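Local structure of MFP2b (Ascaris suum, 2BJR) at residues Ala36-Asn41 with Phe60-Ser65; Ile120-Arg125 with Ala141-Asp146; Asn41-His46 with Leu131-Asn136. The protein probably enhances polymerisation of major sperm protein (MSP), the process behind the amoeboid motility of nematode sperm, and binds a zinc ion. One frame throughout, in Å; residues are numbered along the deposited sequence.

Interaction 1: residues Ala36-Asn41 with Phe60-Ser65; sequences ALWYKN and FPYNKS
Strands 36-40 and 60-62 run in nearly the same direction, 27° apart, because they flank strand 43-52 in an antiparallel sheet and reach each other across one of its faces. Three aromatic side chains, Trp38, Phe60 and Tyr62, carry the contact as a cluster. Among the ring-to-ring contacts, the six-membered ring of Trp38 presents its edge to the face of Tyr62, with centroids 5.9 Å apart and planes at 76°; CZ3 is the indole atom closest to Tyr62 CG. Toward Phe60 the indole is merely oblique. Both Trp38 and Tyr62 hold CG anti to the backbone N, which swings their rings over the intervening strand, where they touch Met45. Aliphatic contacts come next. Trp38 CB sits over the centre of the Phe60 ring, a CH-pi contact of 3.6 Å from CB to the Phe60 centroid, while Ala36 CB approaches Phe60 CZ at 3.7 Å. Lys40 crosses Tyr62 at about a right angle: bent at chi2 (74°), its chain brings both CG and CE to 3.4 Å from Tyr62 OH. Polar bonding lies to the side. Backbone bonds between Tyr62 and Ser65 close a type I' turn, and Trp38 NE1 is bonded to Leu73 O. That bond helps fix the indole's rotation, while the contact between the two strands rests on aromatic and aliphatic surfaces.

Interaction 2: residues Ile120-Arg125 with Ala141-Asp146; sequences ILWSER and ARFSHD. With SO4 (sulfate ion), chain E.
In the antiparallel meander of strands 117-122, 130-135, 140-145 and 148-153, segments 120-125 and 141-146 lie on the first and third strands and meet across a face of the second, their axes 65° apart. The tight part is apolar. Ile120 CG2 touches both Ala141 CB (4.0 Å) and Phe143 CZ (3.9 Å). Trp122 turns its edge to the Phe143 face with planes at 53°, CE3 lying above the rim of that ring; Trp122 CB packs on Phe143 CE2 at 3.8 Å, and Met160 touches Ile120, Trp122 and Phe143. Beyond this the contact loosens and turns polar. A type I turn from Trp122 to Arg125 lays Arg125 CB over one indole face, and the extended arginine chain continues to His145, where NH2 stands 3.7 Å above the ring plane near its rim. Arg125 NH1 bonds Gly128 O, and a water links NH2 to Asp146 OD2. His145 is gripped at both nitrogens by carboxylates, Asp146 and Asp150, which would favour a protonated imidazole. At the indole's outer edge, Trp122 NE1 bonds a sulfate, probably from the crystallisation liquor. His145 ND1 donates a nearly straight bond to Asp146 OD2 (2.6 Å, 173° at the hydrogen), meeting the oxygen from above the carboxylate plane.

Interaction 3: residues Asn41-His46 with Leu131-Asn136; sequences NGRPMH and LGYADN
Asp135 OD1 is gripped by two backbone N-H groups, those of Lys137 and Thr138, an Asx-type arrangement just past the end of strand 131-135 that lies beside the contact. Across the contact itself the polar atom that counts is Tyr133 OH, hydrogen-bonded to a water 2.6 Å away in the plane of the phenol ring. That water also takes a weak bond from Arg43 NH2, and Arg43 NH2 stands 3.3 Å from Tyr133 OH. The Arg43 chain bends at chi3, so that the guanidinium meets the hydroxyl with its edge, its plane 65° from that of the ring. Tyr133 owes its position to a first torsion of 85°, with CG in the crowded place between backbone N and carbonyl carbon, so the ring lies against strand 43-46. Selenomethionine Met45 puts CB over the centre of one face, a CH-pi contact of 4.1 Å from Met45 CB to the Tyr133 centroid. His46 CB meets Tyr133 CB at 3.7 Å, while the His46 imidazole leads away to bond Ser117 through ND1. Pro61 also touches Tyr133. Tyr133 is thus one of the bridges between the six-stranded and four-stranded sheets, its face and CB in aliphatic contact and its hydroxyl in a water-mediated polar rim.

All three contacts lie in the N-terminal one of the protein's two cytosolic motility protein regions, on the same side of the chain's centre and away from the zinc site. Interactions 1 and 3 are 7 Å apart, centre to centre, and share Asn41; interaction 2 lies about 14 Å from the first and 13 Å from the third. Along the chain interaction 1 closes before interaction 2 opens, whereas interaction 3 crosses both. Interaction 1 spans strand 43-52 within the six-stranded sheet, interaction 2 spans strand 130-135 within the four-stranded sheet, and interaction 3 packs those two intervening strands against each other. Pro61 also packs on Arg142 and Ser144, so the two sheets meet at more than one place.

Interaction 1: residues Ala36-Asn41 with Phe60-Ser65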
loop_
_atom_site.group_PDB
_atom_site.type_symbol
_atom_site.label_atom_id
_atom_site.label_comp_id
_atom_site.label_asym_id
_atom_site.label_seq_id
_atom_site.Cartn_x
_atom_site.Cartn_y
_atom_site.Cartn_z
ATOM N N ALA A 36 -4.119 -12.898 -1.811
ATOM C CA ALA A 36 -4.272 -13.590 -3.082
ATOM C C ALA A 36 -4.653 -15.031 -2.900
ATOM O O ALA A 36 -4.500 -15.620 -1.830
ATOM C CB ALA A 36 -3.035 -13.499 -3.921
ATOM N N LEU A 37 -5.216 -15.557 -3.969
ATOM C CA LEU A 37 -5.822 -16.902 -3.985
ATOM C C LEU A 37 -5.521 -17.626 -5.293
ATOM O O LEU A 37 -5.616 -17.067 -6.389
ATOM C CB LEU A 37 -7.344 -16.788 -3.790
ATOM C CG LEU A 37 -8.178 -18.081 -3.957
ATOM C CD1 LEU A 37 -7.861 -19.111 -2.842
ATOM C CD2 LEU A 37 -9.658 -17.667 -3.958
ATOM N N TRP A 38 -5.198 -18.912 -5.174
ATOM C CA TRP A 38 -4.946 -19.769 -6.342
ATOM C C TRP A 38 -5.544 -21.151 -6.070
ATOM O O TRP A 38 -5.873 -21.494 -4.927
ATOM C CB TRP A 38 -3.430 -19.856 -6.555
ATOM C CG TRP A 38 -2.937 -20.655 -7.766
ATOM C CD1 TRP A 38 -3.096 -20.383 -9.090
ATOM C CD2 TRP A 38 -2.168 -21.860 -7.695
ATOM N NE1 TRP A 38 -2.484 -21.366 -9.847
ATOM C CE2 TRP A 38 -1.897 -22.271 -9.014
ATOM C CE3 TRP A 38 -1.679 -22.623 -6.648
ATOM C CZ2 TRP A 38 -1.168 -23.428 -9.308
ATOM C CZ3 TRP A 38 -0.926 -23.772 -6.951
ATOM C CH2 TRP A 38 -0.681 -24.138 -8.262
ATOM N N TYR A 39 -5.712 -21.906 -7.146
ATOM C CA TYR A 39 -6.298 -23.250 -7.067
ATOM C C TYR A 39 -5.415 -24.214 -7.808
ATOM O O TYR A 39 -4.856 -23.881 -8.857
ATOM C CB TYR A 39 -7.690 -23.302 -7.702
ATOM C CG TYR A 39 -8.741 -22.622 -6.903
ATOM C CD1 TYR A 39 -8.880 -21.265 -6.984
ATOM C CD2 TYR A 39 -9.621 -23.316 -6.122
ATOM C CE1 TYR A 39 -9.852 -20.626 -6.301
ATOM C CE2 TYR A 39 -10.604 -22.684 -5.434
ATOM C CZ TYR A 39 -10.694 -21.322 -5.504
ATOM O OH TYR A 39 -11.689 -20.643 -4.835
ATOM N N LYS A 40 -5.273 -25.398 -7.254
ATOM C CA LYS A 40 -4.608 -26.485 -7.933
ATOM C C LYS A 40 -5.521 -27.694 -7.802
ATOM O O LYS A 40 -5.799 -28.113 -6.692
ATOM C CB LYS A 40 -3.284 -26.777 -7.248
ATOM C CG LYS A 40 -2.497 -27.923 -7.866
ATOM C CD LYS A 40 -1.879 -27.531 -9.142
ATOM C CE LYS A 40 -1.026 -28.641 -9.727
ATOM N NZ LYS A 40 -0.391 -28.103 -10.953
ATOM N N ASN A 41 -6.020 -28.194 -8.938
ATOM C CA ASN A 41 -6.879 -29.384 -8.969
ATOM C C ASN A 41 -8.109 -29.192 -8.055
ATOM O O ASN A 41 -8.423 -30.047 -7.270
ATOM C CB ASN A 41 -6.059 -30.625 -8.536
ATOM C CG ASN A 41 -4.819 -30.937 -9.484
ATOM O OD1 ASN A 41 -4.892 -30.829 -10.722
ATOM N ND2 ASN A 41 -3.702 -31.327 -8.871
ATOM N N PHE A 60 2.948 -18.357 -4.069
ATOM C CA PHE A 60 2.121 -19.315 -3.355
ATOM C C PHE A 60 3.022 -20.511 -2.973
ATOM O O PHE A 60 3.919 -20.847 -3.740
ATOM C CB PHE A 60 0.954 -19.833 -4.218
ATOM C CG PHE A 60 -0.051 -18.787 -4.586
ATOM C CD1 PHE A 60 0.187 -17.959 -5.626
ATOM C CD2 PHE A 60 -1.173 -18.567 -3.783
ATOM C CE1 PHE A 60 -0.688 -16.967 -5.955
ATOM C CE2 PHE A 60 -2.080 -17.592 -4.119
ATOM C CZ PHE A 60 -1.831 -16.785 -5.174
ATOM N N PRO A 61 2.817 -21.081 -1.800
ATOM C CA PRO A 61 3.490 -22.308 -1.386
ATOM C C PRO A 61 2.752 -23.572 -1.841
ATOM O O PRO A 61 1.585 -23.778 -1.547
ATOM C CB PRO A 61 3.483 -22.214 0.129
ATOM C CG PRO A 61 2.359 -21.306 0.478
ATOM C CD PRO A 61 1.974 -20.550 -0.723
ATOM N N TYR A 62 3.443 -24.403 -2.581
ATOM C CA TYR A 62 2.871 -25.663 -3.069
ATOM C C TYR A 62 3.983 -26.659 -3.374
ATOM O O TYR A 62 4.974 -26.283 -3.975
ATOM C CB TYR A 62 2.107 -25.396 -4.332
ATOM C CG TYR A 62 1.507 -26.626 -4.961
ATOM C CD1 TYR A 62 0.460 -27.308 -4.348
ATOM C CD2 TYR A 62 2.026 -27.134 -6.158
ATOM C CE1 TYR A 62 -0.092 -28.482 -4.936
ATOM C CE2 TYR A 62 1.504 -28.284 -6.744
ATOM C CZ TYR A 62 0.452 -28.952 -6.127
ATOM O OH TYR A 62 -0.064 -30.066 -6.752
ATOM N N ASN A 63 3.755 -27.944 -3.079
ATOM C CA ASN A 63 4.732 -28.996 -3.427
ATOM C C ASN A 63 6.077 -28.546 -2.821
ATOM O O ASN A 63 7.133 -28.677 -3.488
ATOM C CB ASN A 63 4.785 -29.164 -4.964
ATOM C CG ASN A 63 5.574 -30.408 -5.461
ATOM O OD1 ASN A 63 5.908 -31.332 -4.711
ATOM N ND2 ASN A 63 5.855 -30.408 -6.771
ATOM N N LYS A 64 6.023 -27.999 -1.583
ATOM C CA LYS A 64 7.194 -27.475 -0.883
ATOM C C LYS A 64 8.062 -26.484 -1.723
ATOM O O LYS A 64 9.251 -26.312 -1.482
ATOM C CB LYS A 64 8.072 -28.642 -0.421
ATOM C CG LYS A 64 8.945 -28.318 0.726
ATOM C CD LYS A 64 9.554 -29.561 1.429
ATOM C CE LYS A 64 9.838 -29.238 2.917
ATOM N NZ LYS A 64 8.594 -29.293 3.819
ATOM N N SER A 65 7.455 -25.813 -2.680
ATOM C CA SER A 65 8.180 -24.913 -3.538
ATOM C C SER A 65 7.467 -23.592 -3.539
ATOM O O SER A 65 6.290 -23.521 -3.187
ATOM C CB SER A 65 8.228 -25.470 -4.959
ATOM O OG SER A 65 8.959 -26.704 -4.929
#

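Interaction 2: residues Ile120-Arg125 with Ala141-Asp146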
loop_
_atom_site.group_PDB
_atom_site.type_symbol
_atom_site.label_atom_id
_atom_site.label_comp_id
_atom_site.label_asym_id
_atom_site.label_seq_id
_atom_site.Cartn_x
_atom_site.Cartn_y
_atom_site.Cartn_z
ATOM N N ILE A 120 -3.151 -15.905 6.361
ATOM C CA ILE A 120 -2.528 -15.641 7.645
ATOM C C ILE A 120 -1.298 -14.750 7.422
ATOM O O ILE A 120 -0.467 -15.010 6.538
ATOM C CB ILE A 120 -2.249 -16.934 8.409
ATOM C CG1 ILE A 120 -1.785 -16.647 9.825
ATOM C CG2 ILE A 120 -1.280 -17.850 7.683
ATOM C CD1 ILE A 120 -1.822 -17.919 10.711
ATOM N N LEU A 121 -1.255 -13.667 8.181
ATOM C CA LEU A 121 -0.166 -12.695 8.119
ATOM C C LEU A 121 0.753 -12.820 9.314
ATOM O O LEU A 121 0.379 -12.585 10.444
ATOM C CB LEU A 121 -0.750 -11.288 8.033
ATOM C CG LEU A 121 0.308 -10.198 7.906
ATOM C CD1 LEU A 121 1.074 -10.244 6.592
ATOM C CD2 LEU A 121 -0.398 -8.875 8.048
ATOM N N TRP A 122 1.989 -13.190 9.029
ATOM C CA TRP A 122 3.068 -13.229 9.990
ATOM C C TRP A 122 3.645 -11.818 10.080
ATOM O O TRP A 122 4.672 -11.523 9.527
ATOM C CB TRP A 122 4.109 -14.251 9.540
ATOM C CG TRP A 122 5.201 -14.604 10.503
ATOM C CD1 TRP A 122 5.422 -14.097 11.761
ATOM C CD2 TRP A 122 6.235 -15.549 10.268
ATOM N NE1 TRP A 122 6.559 -14.647 12.300
ATOM C CE2 TRP A 122 7.069 -15.560 11.410
ATOM C CE3 TRP A 122 6.553 -16.388 9.194
ATOM C CZ2 TRP A 122 8.202 -16.382 11.501
ATOM C CZ3 TRP A 122 7.658 -17.189 9.283
ATOM C CH2 TRP A 122 8.463 -17.202 10.435
ATOM N N SER A 123 2.939 -10.967 10.801
ATOM C CA SER A 123 3.187 -9.541 10.825
ATOM C C SER A 123 4.548 -9.178 11.434
ATOM O O SER A 123 5.194 -8.210 10.999
ATOM C CB SER A 123 2.052 -8.817 11.620
ATOM O OG SER A 123 1.568 -9.607 12.745
ATOM N N GLU A 124 4.955 -9.925 12.444
ATOM C CA GLU A 124 6.171 -9.630 13.207
ATOM C C GLU A 124 7.417 -10.399 12.762
ATOM O O GLU A 124 8.402 -10.429 13.488
ATOM C CB GLU A 124 5.916 -9.872 14.694
ATOM C CG GLU A 124 4.726 -9.110 15.245
ATOM C CD GLU A 124 4.862 -7.617 15.074
ATOM O OE1 GLU A 124 5.860 -7.050 15.547
ATOM O OE2 GLU A 124 3.974 -6.990 14.459
ATOM N N ARG A 125 7.378 -11.017 11.583
ATOM C CA ARG A 125 8.464 -11.823 11.079
ATOM C C ARG A 125 9.690 -10.942 10.922
ATOM O O ARG A 125 9.620 -9.822 10.358
ATOM C CB ARG A 125 8.100 -12.415 9.735
ATOM C CG ARG A 125 9.109 -13.306 9.092
ATOM C CD ARG A 125 8.643 -13.757 7.756
ATOM N NE ARG A 125 9.679 -14.440 7.012
ATOM C CZ ARG A 125 10.527 -13.852 6.161
ATOM N NH1 ARG A 125 10.495 -12.558 5.895
ATOM N NH2 ARG A 125 11.421 -14.578 5.572
ATOM N N ALA A 141 0.570 -23.411 9.113
ATOM C CA ALA A 141 0.714 -22.231 8.267
ATOM C C ALA A 141 1.938 -22.343 7.342
ATOM O O ALA A 141 3.003 -22.751 7.747
ATOM C CB ALA A 141 0.814 -20.972 9.109
ATOM N N ARG A 142 1.780 -21.936 6.105
ATOM C CA ARG A 142 2.821 -22.008 5.135
ATOM C C ARG A 142 3.026 -20.654 4.471
ATOM O O ARG A 142 2.060 -19.980 4.117
ATOM C CB ARG A 142 2.437 -22.960 4.033
ATOM C CG ARG A 142 2.544 -24.383 4.460
ATOM C CD ARG A 142 2.053 -25.284 3.350
ATOM N NE ARG A 142 2.374 -26.672 3.669
ATOM C CZ ARG A 142 1.606 -27.464 4.391
ATOM N NH1 ARG A 142 0.468 -27.025 4.884
ATOM N NH2 ARG A 142 1.989 -28.714 4.639
ATOM N N PHE A 143 4.290 -20.324 4.266
ATOM C CA PHE A 143 4.708 -19.045 3.696
ATOM C C PHE A 143 5.742 -19.280 2.629
ATOM O O PHE A 143 6.722 -20.002 2.865
ATOM C CB PHE A 143 5.293 -18.145 4.794
ATOM C CG PHE A 143 4.373 -17.947 5.966
ATOM C CD1 PHE A 143 4.362 -18.851 7.019
ATOM C CD2 PHE A 143 3.491 -16.883 6.003
ATOM C CE1 PHE A 143 3.507 -18.677 8.081
ATOM C CE2 PHE A 143 2.622 -16.726 7.039
ATOM C CZ PHE A 143 2.624 -17.592 8.076
ATOM N N SER A 144 5.551 -18.701 1.452
ATOM C CA SER A 144 6.487 -18.923 0.360
ATOM C C SER A 144 7.416 -17.704 0.212
ATOM O O SER A 144 6.949 -16.574 0.233
ATOM C CB SER A 144 5.749 -19.232 -0.948
ATOM O OG SER A 144 4.764 -18.270 -1.279
ATOM N N HIS A 145 8.712 -17.942 0.039
ATOM C CA HIS A 145 9.657 -16.836 -0.151
ATOM C C HIS A 145 11.008 -17.394 -0.551
ATOM O O HIS A 145 11.353 -18.511 -0.127
ATOM C CB HIS A 145 9.844 -16.121 1.164
ATOM C CG HIS A 145 10.449 -16.977 2.229
ATOM N ND1 HIS A 145 11.763 -16.838 2.608
ATOM C CD2 HIS A 145 9.944 -18.001 2.969
ATOM C CE1 HIS A 145 12.042 -17.731 3.541
ATOM N NE2 HIS A 145 10.958 -18.453 3.779
ATOM N N ASP A 146 11.775 -16.628 -1.313
ATOM C CA ASP A 146 13.172 -16.997 -1.603
ATOM C C ASP A 146 13.280 -18.425 -2.154
ATOM O O ASP A 146 14.272 -19.131 -1.889
ATOM C CB ASP A 146 14.018 -16.874 -0.333
ATOM C CG ASP A 146 13.945 -15.454 0.315
ATOM O OD1 ASP A 146 14.265 -14.482 -0.421
ATOM O OD2 ASP A 146 13.522 -15.203 1.499
HETATM S S SO4 E . 8.623 -14.284 15.458
HETATM O O1 SO4 E . 7.173 -14.105 15.313
HETATM O O2 SO4 E . 9.181 -14.341 14.124
HETATM O O3 SO4 E . 9.117 -13.128 16.239
HETATM O O4 SO4 E . 8.866 -15.504 16.189
HETATM O O HOH W 1 13.472 -13.710 3.399
#

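Interaction 3: residues Asn41-His46 with Leu131-Asn136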
loop_
_atom_site.group_PDB
_atom_site.type_symbol
_atom_site.label_atom_id
_atom_site.label_comp_id
_atom_site.label_asym_id
_atom_site.label_seq_id
_atom_site.Cartn_x
_atom_site.Cartn_y
_atom_site.Cartn_z
ATOM N N ASN A 41 -6.020 -28.194 -8.938
ATOM C CA ASN A 41 -6.879 -29.384 -8.969
ATOM C C ASN A 41 -8.109 -29.192 -8.055
ATOM O O ASN A 41 -8.423 -30.047 -7.270
ATOM C CB ASN A 41 -6.059 -30.625 -8.536
ATOM C CG ASN A 41 -4.819 -30.937 -9.484
ATOM O OD1 ASN A 41 -4.892 -30.829 -10.722
ATOM N ND2 ASN A 41 -3.702 -31.327 -8.871
ATOM N N GLY A 42 -8.758 -28.028 -8.134
ATOM C CA GLY A 42 -9.936 -27.710 -7.346
ATOM C C GLY A 42 -9.671 -27.353 -5.895
ATOM O O GLY A 42 -10.627 -27.099 -5.162
ATOM N N ARG A 43 -8.411 -27.349 -5.439
ATOM C CA ARG A 43 -8.137 -27.091 -4.033
ATOM C C ARG A 43 -7.594 -25.637 -3.889
ATOM O O ARG A 43 -6.603 -25.294 -4.516
ATOM C CB ARG A 43 -7.108 -28.094 -3.504
ATOM C CG ARG A 43 -6.662 -27.865 -2.069
ATOM C CD ARG A 43 -5.761 -28.974 -1.440
ATOM N NE ARG A 43 -4.577 -28.370 -0.802
ATOM C CZ ARG A 43 -3.469 -27.981 -1.453
ATOM N NH1 ARG A 43 -3.361 -28.156 -2.758
ATOM N NH2 ARG A 43 -2.460 -27.416 -0.800
ATOM N N PRO A 44 -8.252 -24.815 -3.085
ATOM C CA PRO A 44 -7.833 -23.418 -2.897
ATOM C C PRO A 44 -6.633 -23.334 -1.962
ATOM O O PRO A 44 -6.542 -24.062 -0.970
ATOM C CB PRO A 44 -9.085 -22.767 -2.228
ATOM C CG PRO A 44 -9.756 -23.888 -1.482
ATOM C CD PRO A 44 -9.464 -25.122 -2.309
HETATM N N MSE A 45 -5.743 -22.413 -2.262
HETATM C CA MSE A 45 -4.777 -21.998 -1.278
HETATM C C MSE A 45 -4.479 -20.509 -1.360
HETATM O O MSE A 45 -4.399 -19.979 -2.440
HETATM C CB MSE A 45 -3.494 -22.789 -1.466
HETATM C CG MSE A 45 -2.890 -22.598 -2.749
HETATM SE SE MSE A 45 -1.567 -24.143 -3.115
HETATM C CE MSE A 45 -2.921 -25.331 -4.029
ATOM N N HIS A 46 -4.248 -19.891 -0.205
ATOM C CA HIS A 46 -3.953 -18.451 -0.198
ATOM C C HIS A 46 -2.452 -18.161 -0.279
ATOM O O HIS A 46 -1.633 -19.031 0.045
ATOM C CB HIS A 46 -4.638 -17.798 1.007
ATOM C CG HIS A 46 -6.117 -17.809 0.899
ATOM N ND1 HIS A 46 -6.883 -18.741 1.543
ATOM C CD2 HIS A 46 -6.979 -16.995 0.241
ATOM C CE1 HIS A 46 -8.160 -18.539 1.248
ATOM N NE2 HIS A 46 -8.250 -17.478 0.470
ATOM N N LEU A 131 2.731 -12.883 4.113
ATOM C CA LEU A 131 1.369 -13.365 4.060
ATOM C C LEU A 131 1.413 -14.760 3.450
ATOM O O LEU A 131 2.038 -14.985 2.403
ATOM C CB LEU A 131 0.547 -12.366 3.245
ATOM C CG LEU A 131 -0.924 -12.573 3.130
ATOM C CD1 LEU A 131 -1.677 -12.423 4.454
ATOM C CD2 LEU A 131 -1.431 -11.624 2.031
ATOM N N GLY A 132 0.765 -15.696 4.118
ATOM C CA GLY A 132 0.667 -17.079 3.647
ATOM C C GLY A 132 -0.726 -17.651 3.884
ATOM O O GLY A 132 -1.694 -16.894 3.968
ATOM N N TYR A 133 -0.823 -18.956 4.049
ATOM C CA TYR A 133 -2.105 -19.599 4.368
ATOM C C TYR A 133 -1.985 -20.619 5.418
ATOM O O TYR A 133 -0.951 -21.277 5.548
ATOM C CB TYR A 133 -2.821 -20.165 3.142
ATOM C CG TYR A 133 -2.404 -21.564 2.709
ATOM C CD1 TYR A 133 -3.129 -22.688 3.118
ATOM C CD2 TYR A 133 -1.255 -21.768 1.953
ATOM C CE1 TYR A 133 -2.748 -23.999 2.746
ATOM C CE2 TYR A 133 -0.864 -23.096 1.581
ATOM C CZ TYR A 133 -1.640 -24.184 1.983
ATOM O OH TYR A 133 -1.253 -25.457 1.609
ATOM N N ALA A 134 -3.070 -20.747 6.172
ATOM C CA ALA A 134 -3.199 -21.779 7.173
ATOM C C ALA A 134 -4.249 -22.794 6.680
ATOM O O ALA A 134 -5.236 -22.434 6.031
ATOM C CB ALA A 134 -3.575 -21.214 8.471
ATOM N N ASP A 135 -3.988 -24.050 6.976
ATOM C CA ASP A 135 -4.901 -25.156 6.602
ATOM C C ASP A 135 -5.735 -25.469 7.816
ATOM O O ASP A 135 -5.228 -25.777 8.900
ATOM C CB ASP A 135 -4.115 -26.364 6.160
ATOM C CG ASP A 135 -5.011 -27.510 5.721
ATOM O OD1 ASP A 135 -5.641 -28.156 6.552
ATOM O OD2 ASP A 135 -5.120 -27.838 4.561
ATOM N N ASN A 136 -7.038 -25.383 7.635
ATOM C CA ASN A 136 -7.974 -25.640 8.701
ATOM C C ASN A 136 -7.879 -27.040 9.308
ATOM O O ASN A 136 -8.138 -27.218 10.462
ATOM C CB ASN A 136 -9.397 -25.480 8.180
ATOM C CG ASN A 136 -10.375 -25.485 9.269
ATOM O OD1 ASN A 136 -10.179 -24.799 10.286
ATOM N ND2 ASN A 136 -11.416 -26.295 9.122
HETATM O O HOH W 2 0.445 -25.917 -0.294
#